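Local coordinates for glucuronan lyase A (Trichoderma reesei, PDB 2ZZJ), which is an endo-beta-1,4-glucuronan lyase of polysaccharide lyase family 20 that cleaves glucuronan chains, probably by beta-elimination, and binds a calcium ion, at residues E78-Q83 / G212-R217; Q83-N88 / A201-D206; V197-N202 / R217-D222. All blocks are in the same frame, centred on the assembly; numbering follows the deposited sequence.

From the N terminus, the chain leaves strand 66-76 and enters a loop whose residues 78-83 later receive residues 212-217, so contact 1 closes the longest loop of the three. Gln83 passes straight on into contact 2, where the start of strand 86-95 meets helix 202-207; this loop is nested inside that of contact 1. Contact 3 begins at 197-202, just before and into the helix, and ends on 217-222, so it crosses contact 1 along the chain and shares Arg217 with it. Together they tie the two antiparallel sheets of the jelly roll to helix 202-207 and the loop between strands 66-76 and 86-95. Arg217, Tyr87, Trp80 and Trp204 pack where the contacts meet.

Contact 1: residues E78-Q83 / G212-R217; sequences EDWQFQ and GTQGFR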
# COMPACT_ATOMS: atom_id res chain seq x y z
N GLU A 78 16.79 3.95 8.99
CA GLU A 78 17.63 3.09 9.82
C GLU A 78 17.26 3.16 11.32
O GLU A 78 17.34 2.16 12.03
CB GLU A 78 19.07 3.47 9.60
CG GLU A 78 19.92 2.79 10.67
CD GLU A 78 21.39 3.00 10.47
OE1 GLU A 78 22.09 2.07 10.90
OE2 GLU A 78 21.81 4.05 9.91
N ASP A 79 16.85 4.33 11.78
CA ASP A 79 16.46 4.53 13.16
C ASP A 79 14.96 4.39 13.41
O ASP A 79 14.45 4.95 14.40
CB ASP A 79 16.94 5.90 13.63
CG ASP A 79 16.32 7.05 12.85
OD1 ASP A 79 15.33 6.84 12.10
OD2 ASP A 79 16.82 8.17 13.00
N TRP A 80 14.26 3.64 12.53
CA TRP A 80 12.83 3.37 12.67
C TRP A 80 12.54 2.85 14.06
O TRP A 80 13.24 1.94 14.53
CB TRP A 80 12.34 2.35 11.62
CG TRP A 80 10.85 2.09 11.63
CD1 TRP A 80 10.18 1.11 12.32
CD2 TRP A 80 9.85 2.81 10.88
NE1 TRP A 80 8.82 1.20 12.07
CE2 TRP A 80 8.59 2.21 11.17
CE3 TRP A 80 9.89 3.90 9.98
CZ2 TRP A 80 7.38 2.67 10.61
CZ3 TRP A 80 8.69 4.34 9.41
CH2 TRP A 80 7.45 3.74 9.74
N GLN A 81 11.54 3.42 14.71
CA GLN A 81 11.18 3.02 16.08
C GLN A 81 9.99 2.09 15.95
O GLN A 81 8.85 2.53 15.74
CB GLN A 81 10.87 4.28 16.92
CG GLN A 81 10.82 4.01 18.42
CD GLN A 81 10.40 5.24 19.19
OE1 GLN A 81 9.24 5.38 19.57
NE2 GLN A 81 11.31 6.17 19.35
N PHE A 82 10.25 0.79 16.08
CA PHE A 82 9.20 -0.19 15.89
C PHE A 82 8.19 -0.03 17.04
O PHE A 82 8.60 0.07 18.23
CB PHE A 82 9.80 -1.61 15.81
CG PHE A 82 10.63 -1.84 14.58
CD1 PHE A 82 10.01 -2.23 13.38
CD2 PHE A 82 12.01 -1.66 14.60
CE1 PHE A 82 10.76 -2.43 12.23
CE2 PHE A 82 12.77 -1.88 13.47
CZ PHE A 82 12.14 -2.25 12.26
N GLN A 83 6.90 -0.00 16.67
CA GLN A 83 5.77 0.19 17.57
C GLN A 83 4.58 -0.63 17.08
O GLN A 83 4.49 -0.95 15.87
CB GLN A 83 5.39 1.69 17.69
CG GLN A 83 6.45 2.56 18.31
CD GLN A 83 6.67 2.28 19.80
OE1 GLN A 83 5.99 1.46 20.41
NE2 GLN A 83 7.63 2.98 20.39
N GLY A 212 4.82 5.73 21.47
CA GLY A 212 6.26 5.94 21.32
C GLY A 212 6.65 7.39 21.12
O GLY A 212 5.84 8.30 21.36
N THR A 213 7.90 7.61 20.68
CA THR A 213 8.49 8.94 20.67
C THR A 213 9.01 9.37 19.31
O THR A 213 9.61 10.44 19.18
CB THR A 213 9.60 9.09 21.75
OG1 THR A 213 10.61 8.10 21.55
CG2 THR A 213 9.00 8.92 23.14
N GLN A 214 8.75 8.59 18.27
CA GLN A 214 9.24 8.97 16.95
C GLN A 214 8.07 9.57 16.14
O GLN A 214 7.43 8.87 15.33
CB GLN A 214 9.86 7.77 16.22
CG GLN A 214 10.59 8.15 14.93
CD GLN A 214 11.30 6.95 14.36
OE1 GLN A 214 10.69 6.12 13.70
NE2 GLN A 214 12.60 6.84 14.63
N GLY A 215 7.80 10.85 16.37
CA GLY A 215 6.72 11.55 15.69
C GLY A 215 7.08 11.98 14.28
O GLY A 215 6.21 12.41 13.52
N PHE A 216 8.36 11.86 13.93
CA PHE A 216 8.80 12.13 12.57
C PHE A 216 9.20 10.81 11.92
O PHE A 216 10.22 10.21 12.28
CB PHE A 216 9.99 13.08 12.57
CG PHE A 216 10.53 13.40 11.20
CD1 PHE A 216 9.71 14.02 10.24
CD2 PHE A 216 11.88 13.14 10.88
CE1 PHE A 216 10.22 14.36 8.96
CE2 PHE A 216 12.37 13.46 9.63
CZ PHE A 216 11.53 14.06 8.66
N ARG A 217 8.41 10.39 10.95
CA ARG A 217 8.55 9.06 10.36
C ARG A 217 8.98 9.18 8.91
O ARG A 217 8.44 10.02 8.20
CB ARG A 217 7.24 8.30 10.46
CG ARG A 217 6.80 7.95 11.90
CD ARG A 217 7.56 6.69 12.36
NE ARG A 217 7.36 6.39 13.78
CZ ARG A 217 7.62 5.22 14.34
NH1 ARG A 217 8.08 4.20 13.59
NH2 ARG A 217 7.39 5.05 15.65
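Gly212 lies with its CA 3.4 Å from Gln83 NE2, close also to the Gln81 amide, and its backbone angles suit a residue without a side chain. At Thr213 the backbone N gives a nearly straight bond (172°) to Gln81 OE1, 2.8 Å away, in the amide plane and on a lone pair. A second donor, Gln83 NE2, shares that oxygen, while Gln81 NE2 reaches Thr213 OG1 at 3.0 Å. Gln81 CG is anti to the backbone N (chi1 -166°), and the extended chain beyond it carries the amide over to Thr213, where the bonds at OE1 and NE2 fix its flip. Gln214 clasps the backbone on the two sides of Trp80: its OE1 accepts from Gln81 N at 3.0 Å, and its NE2 donates to Asp79 O at 2.7 Å. In both bonds the donor stands well above the carbonyl plane. Arg217 completes the grip, directing NH1 and NH2 end-on to the single Gln81 O, at 2.8 and 2.9 Å respectively, while its NE bonds Gln214 O. The guanidinium stands steeply on the Trp80 ring, planes 77° apart, with NH1 over the centre and 3.2 Å from Trp80 CE2; CD covers the six-membered ring as well, adding a CH-pi contact to the cation-pi one. The Trp80 ring also packs edge-to-face with Tyr87. The result is a cation-pi pair together with an arginine whose NH1 and NH2 both bond one carbonyl oxygen, joining the loop between strands 66-76 and 86-95 to the start of strand 216-227 in this beta-jelly roll.

Contact 2: residues Q83-N88 / A201-D206; sequences QPQSYN and ANSWHD
Ser86 OG both donates and accepts: it gives its hydrogen to Asn202 OD1 at 2.7 Å, in the carbonyl plane and on a lone pair, and accepts one from water 1. The hydroxyl is anti to the backbone N (chi1 163°), which sets it in front of the Asn202 amide. Water 1 also takes a bond from Asn202 ND2 and donates to Asn88 OD1 at 2.7 Å, so one water links three side chains; Asn88 ND2 donates to Ala90 O. Next along the helix, Ser203 OG accepts from Ser86 N at 2.9 Å, while Ser203 CB rests 3.5 Å from Gln85 CB. Water 2 then bridges the backbones: it donates to Ser86 O at 2.7 Å and accepts from Trp204 N at 3.2 Å. The Trp204 indole meets Tyr87 both by a hydrogen bond and by ring packing: Trp204 NE1 donates to Tyr87 OH at 2.9 Å, with the hydroxyl tilted out of the indole plane, and Tyr87 turns an edge toward the indole face, planes 88° apart, with Tyr87 CE1 3.7 Å from Trp204 CE2. Ala201 CB lies above one indole face, offset toward its rim, and approaches the Tyr87 ring obliquely at CD1. Gln85 OE1 lies in plane at the indole edge, but the polar bonds of its amide go to His209 O, Thr211 N and Asp207. Strand and helix run at 126°, and the bonds between them are made by side chains and waters. In this buried contact water 2 thus serves the first-turn N-H of Trp204, as water 1 and Asn202 OD1 serve the Ser86 hydroxyl.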
# COMPACT_ATOMS: atom_id res chain seq x y z
N GLN A 83 6.90 -0.00 16.67
CA GLN A 83 5.77 0.19 17.57
C GLN A 83 4.58 -0.63 17.08
O GLN A 83 4.49 -0.95 15.87
CB GLN A 83 5.39 1.69 17.69
CG GLN A 83 6.45 2.56 18.31
CD GLN A 83 6.67 2.28 19.80
OE1 GLN A 83 5.99 1.46 20.41
NE2 GLN A 83 7.63 2.98 20.39
N PRO A 84 3.69 -1.03 18.02
CA PRO A 84 2.51 -1.84 17.72
C PRO A 84 1.44 -1.19 16.85
O PRO A 84 0.55 -1.89 16.37
CB PRO A 84 1.90 -2.12 19.12
CG PRO A 84 2.59 -1.22 20.08
CD PRO A 84 3.88 -0.80 19.47
N GLN A 85 1.49 0.13 16.68
CA GLN A 85 0.54 0.82 15.80
C GLN A 85 0.82 0.45 14.35
O GLN A 85 1.89 -0.08 14.04
CB GLN A 85 0.60 2.34 15.97
CG GLN A 85 -0.03 2.84 17.28
CD GLN A 85 -0.07 4.34 17.39
OE1 GLN A 85 0.95 5.01 17.25
NE2 GLN A 85 -1.23 4.88 17.73
N SER A 86 -0.14 0.70 13.47
CA SER A 86 0.06 0.54 12.03
C SER A 86 0.69 1.78 11.42
O SER A 86 0.25 2.89 11.69
CB SER A 86 -1.28 0.31 11.33
OG SER A 86 -1.17 0.55 9.92
N TYR A 87 1.70 1.56 10.58
CA TYR A 87 2.17 2.56 9.59
C TYR A 87 1.96 1.91 8.23
O TYR A 87 2.58 0.89 7.93
CB TYR A 87 3.63 2.97 9.82
CG TYR A 87 3.81 3.70 11.14
CD1 TYR A 87 3.63 5.08 11.21
CD2 TYR A 87 4.09 2.99 12.33
CE1 TYR A 87 3.77 5.76 12.42
CE2 TYR A 87 4.23 3.66 13.55
CZ TYR A 87 4.06 5.04 13.59
OH TYR A 87 4.16 5.77 14.76
N ASN A 88 1.02 2.45 7.47
CA ASN A 88 0.63 1.84 6.21
C ASN A 88 1.64 2.28 5.16
O ASN A 88 2.10 3.42 5.17
CB ASN A 88 -0.78 2.29 5.82
CG ASN A 88 -1.43 1.35 4.83
OD1 ASN A 88 -1.96 0.29 5.19
ND2 ASN A 88 -1.40 1.74 3.55
N ALA A 201 0.14 7.22 8.03
CA ALA A 201 0.25 6.91 9.45
C ALA A 201 -1.14 6.83 10.01
O ALA A 201 -1.62 7.77 10.65
CB ALA A 201 1.11 7.97 10.15
N ASN A 202 -1.83 5.74 9.71
CA ASN A 202 -3.27 5.66 9.97
C ASN A 202 -3.66 5.52 11.46
O ASN A 202 -4.68 6.06 11.92
CB ASN A 202 -3.96 4.61 9.09
CG ASN A 202 -3.34 3.23 9.17
OD1 ASN A 202 -2.18 3.05 9.50
ND2 ASN A 202 -4.11 2.23 8.78
N SER A 203 -2.85 4.79 12.21
CA SER A 203 -3.13 4.59 13.63
C SER A 203 -3.06 5.87 14.45
O SER A 203 -3.73 5.97 15.50
CB SER A 203 -2.21 3.53 14.23
OG SER A 203 -2.60 2.23 13.82
N TRP A 204 -2.25 6.85 13.99
CA TRP A 204 -2.16 8.13 14.66
C TRP A 204 -3.55 8.77 14.74
O TRP A 204 -3.97 9.25 15.80
CB TRP A 204 -1.19 9.09 13.94
CG TRP A 204 0.25 8.79 14.08
CD1 TRP A 204 0.83 7.82 14.89
CD2 TRP A 204 1.35 9.50 13.47
NE1 TRP A 204 2.20 7.89 14.79
CE2 TRP A 204 2.54 8.90 13.92
CE3 TRP A 204 1.43 10.56 12.55
CZ2 TRP A 204 3.81 9.31 13.50
CZ3 TRP A 204 2.70 10.98 12.13
CH2 TRP A 204 3.87 10.35 12.61
N HIS A 205 -4.28 8.76 13.62
CA HIS A 205 -5.65 9.28 13.60
C HIS A 205 -6.64 8.30 14.23
O HIS A 205 -7.37 8.66 15.14
CB HIS A 205 -6.06 9.64 12.17
CG HIS A 205 -7.54 9.85 12.02
ND1 HIS A 205 -8.42 8.79 11.86
CD2 HIS A 205 -8.28 10.97 12.01
CE1 HIS A 205 -9.65 9.27 11.76
NE2 HIS A 205 -9.59 10.59 11.85
N ASP A 206 -6.65 7.05 13.75
CA ASP A 206 -7.62 6.07 14.19
C ASP A 206 -7.60 5.86 15.71
O ASP A 206 -8.65 5.62 16.31
CB ASP A 206 -7.42 4.73 13.48
CG ASP A 206 -7.54 4.83 11.95
OD1 ASP A 206 -7.97 5.88 11.41
OD2 ASP A 206 -7.20 3.84 11.27
O HOH W 1 -2.93 -0.15 7.71
O HOH W 2 0.19 5.43 12.56

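Contact 3: residues V197-N202 / R217-D222; sequences VGLYAN and RQVWYD. With CA (calcium ion), chain B.
Tyr221 brings its ring obliquely against Val197 and the Gly198 backbone, with Tyr221 CZ 3.4 Å from Gly198 CA and Tyr221 CE1 3.9 Å from Val197 CB. The side chains of Tyr221 and Val197 slide past each other in opposite directions. Gly198, where the chain turns a corner between strands, presents bare backbone to the phenol end; the hydroxyl itself bonds Ile89 O on strand 86-95, so the tyrosine spans from one sheet to the other. Leu199 splits its two methyls between two partners. Its CD1 meets Val219 CG2 at 4.0 Å, while CD2 sits 3.5 Å from Arg217 O and also touches Arg217 CB. On strand 216-227 the CB atoms of Arg217, Val219 and Tyr221 point to the other segment, though the Arg217 chain then leads away from it, whereas Asp222 turns the other way. The Asp222 carboxylate chelates the calcium ion through both oxygens, OD1 at 2.4 Å and OD2 at 2.6 Å. Two waters and the backbone oxygens of Asp7, Lys33 and Ser36 complete the seven-atom site. The touching parts run nearly antiparallel, 163° apart, without a clear hydrogen bond between them: this is the face-to-face packing of two sheets, alternating side chains inward and outward, that builds the core of a beta-jelly roll, with Asp222, pointing away from 197-202, carrying the calcium ion.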
# COMPACT_ATOMS: atom_id res chain seq x y z
N VAL A 197 1.26 4.17 -3.34
CA VAL A 197 2.37 3.82 -2.44
C VAL A 197 2.74 5.04 -1.60
O VAL A 197 2.71 6.19 -2.08
CB VAL A 197 3.62 3.17 -3.15
CG1 VAL A 197 3.24 1.88 -3.92
CG2 VAL A 197 4.39 4.18 -4.03
N GLY A 198 3.07 4.81 -0.34
CA GLY A 198 3.47 5.92 0.51
C GLY A 198 3.15 5.71 1.97
O GLY A 198 2.41 4.78 2.34
N LEU A 199 3.71 6.60 2.79
CA LEU A 199 3.58 6.48 4.25
C LEU A 199 2.24 7.08 4.64
O LEU A 199 2.01 8.29 4.45
CB LEU A 199 4.73 7.23 4.93
CG LEU A 199 4.63 7.31 6.47
CD1 LEU A 199 4.56 5.90 7.14
CD2 LEU A 199 5.82 8.08 6.96
N TYR A 200 1.38 6.23 5.19
CA TYR A 200 0.08 6.64 5.69
C TYR A 200 -0.03 6.24 7.16
O TYR A 200 -0.20 5.06 7.50
CB TYR A 200 -1.04 6.04 4.82
CG TYR A 200 -2.45 6.13 5.38
CD1 TYR A 200 -2.85 7.26 6.11
CD2 TYR A 200 -3.39 5.15 5.12
CE1 TYR A 200 -4.15 7.37 6.61
CE2 TYR A 200 -4.71 5.23 5.63
CZ TYR A 200 -5.07 6.36 6.35
OH TYR A 200 -6.34 6.48 6.87
N ALA A 201 0.14 7.22 8.03
CA ALA A 201 0.25 6.91 9.45
C ALA A 201 -1.14 6.83 10.01
O ALA A 201 -1.62 7.77 10.65
CB ALA A 201 1.11 7.97 10.15
N ASN A 202 -1.83 5.74 9.71
CA ASN A 202 -3.27 5.66 9.97
C ASN A 202 -3.66 5.52 11.46
O ASN A 202 -4.68 6.06 11.92
CB ASN A 202 -3.96 4.61 9.09
CG ASN A 202 -3.34 3.23 9.17
OD1 ASN A 202 -2.18 3.05 9.50
ND2 ASN A 202 -4.11 2.23 8.78
N ARG A 217 8.41 10.39 10.95
CA ARG A 217 8.55 9.06 10.36
C ARG A 217 8.98 9.18 8.91
O ARG A 217 8.44 10.02 8.20
CB ARG A 217 7.24 8.30 10.46
CG ARG A 217 6.80 7.95 11.90
CD ARG A 217 7.56 6.69 12.36
NE ARG A 217 7.36 6.39 13.78
CZ ARG A 217 7.62 5.22 14.34
NH1 ARG A 217 8.08 4.20 13.59
NH2 ARG A 217 7.39 5.05 15.65
N GLN A 218 9.91 8.33 8.46
CA GLN A 218 10.44 8.40 7.08
C GLN A 218 10.49 7.03 6.41
O GLN A 218 11.00 6.06 6.99
CB GLN A 218 11.85 8.97 7.05
CG GLN A 218 12.05 10.26 7.88
CD GLN A 218 13.48 10.64 7.93
OE1 GLN A 218 14.18 10.36 8.91
NE2 GLN A 218 13.93 11.27 6.87
N VAL A 219 9.99 6.96 5.17
CA VAL A 219 10.00 5.73 4.37
C VAL A 219 10.36 6.14 2.94
O VAL A 219 9.84 7.16 2.45
CB VAL A 219 8.64 5.00 4.38
CG1 VAL A 219 8.75 3.67 3.52
CG2 VAL A 219 8.18 4.68 5.83
N TRP A 220 11.27 5.40 2.30
CA TRP A 220 11.69 5.65 0.93
C TRP A 220 11.05 4.60 0.01
O TRP A 220 10.75 3.48 0.48
CB TRP A 220 13.20 5.55 0.80
CG TRP A 220 13.96 6.67 1.45
CD1 TRP A 220 14.59 7.72 0.82
CD2 TRP A 220 14.14 6.88 2.84
NE1 TRP A 220 15.20 8.56 1.76
CE2 TRP A 220 14.92 8.06 3.00
CE3 TRP A 220 13.72 6.19 3.98
CZ2 TRP A 220 15.27 8.55 4.25
CZ3 TRP A 220 14.11 6.68 5.24
CH2 TRP A 220 14.86 7.84 5.35
N TYR A 221 10.84 4.96 -1.27
CA TYR A 221 10.26 4.05 -2.25
C TYR A 221 11.02 4.16 -3.55
O TYR A 221 11.59 5.22 -3.87
CB TYR A 221 8.81 4.45 -2.55
CG TYR A 221 7.88 4.20 -1.41
CD1 TYR A 221 7.14 3.01 -1.35
CD2 TYR A 221 7.73 5.12 -0.39
CE1 TYR A 221 6.24 2.75 -0.27
CE2 TYR A 221 6.85 4.87 0.71
CZ TYR A 221 6.11 3.71 0.73
OH TYR A 221 5.23 3.54 1.78
N ASP A 222 10.97 3.10 -4.33
CA ASP A 222 11.60 3.11 -5.65
C ASP A 222 11.05 1.96 -6.49
O ASP A 222 10.45 1.03 -5.95
CB ASP A 222 13.11 2.94 -5.46
CG ASP A 222 13.93 3.45 -6.66
OD1 ASP A 222 13.34 3.85 -7.70
OD2 ASP A 222 15.16 3.42 -6.52
CA CA B . 15.37 4.63 -8.81
O HOH W 3 16.17 6.18 -10.59
O HOH W 4 14.99 2.85 -10.39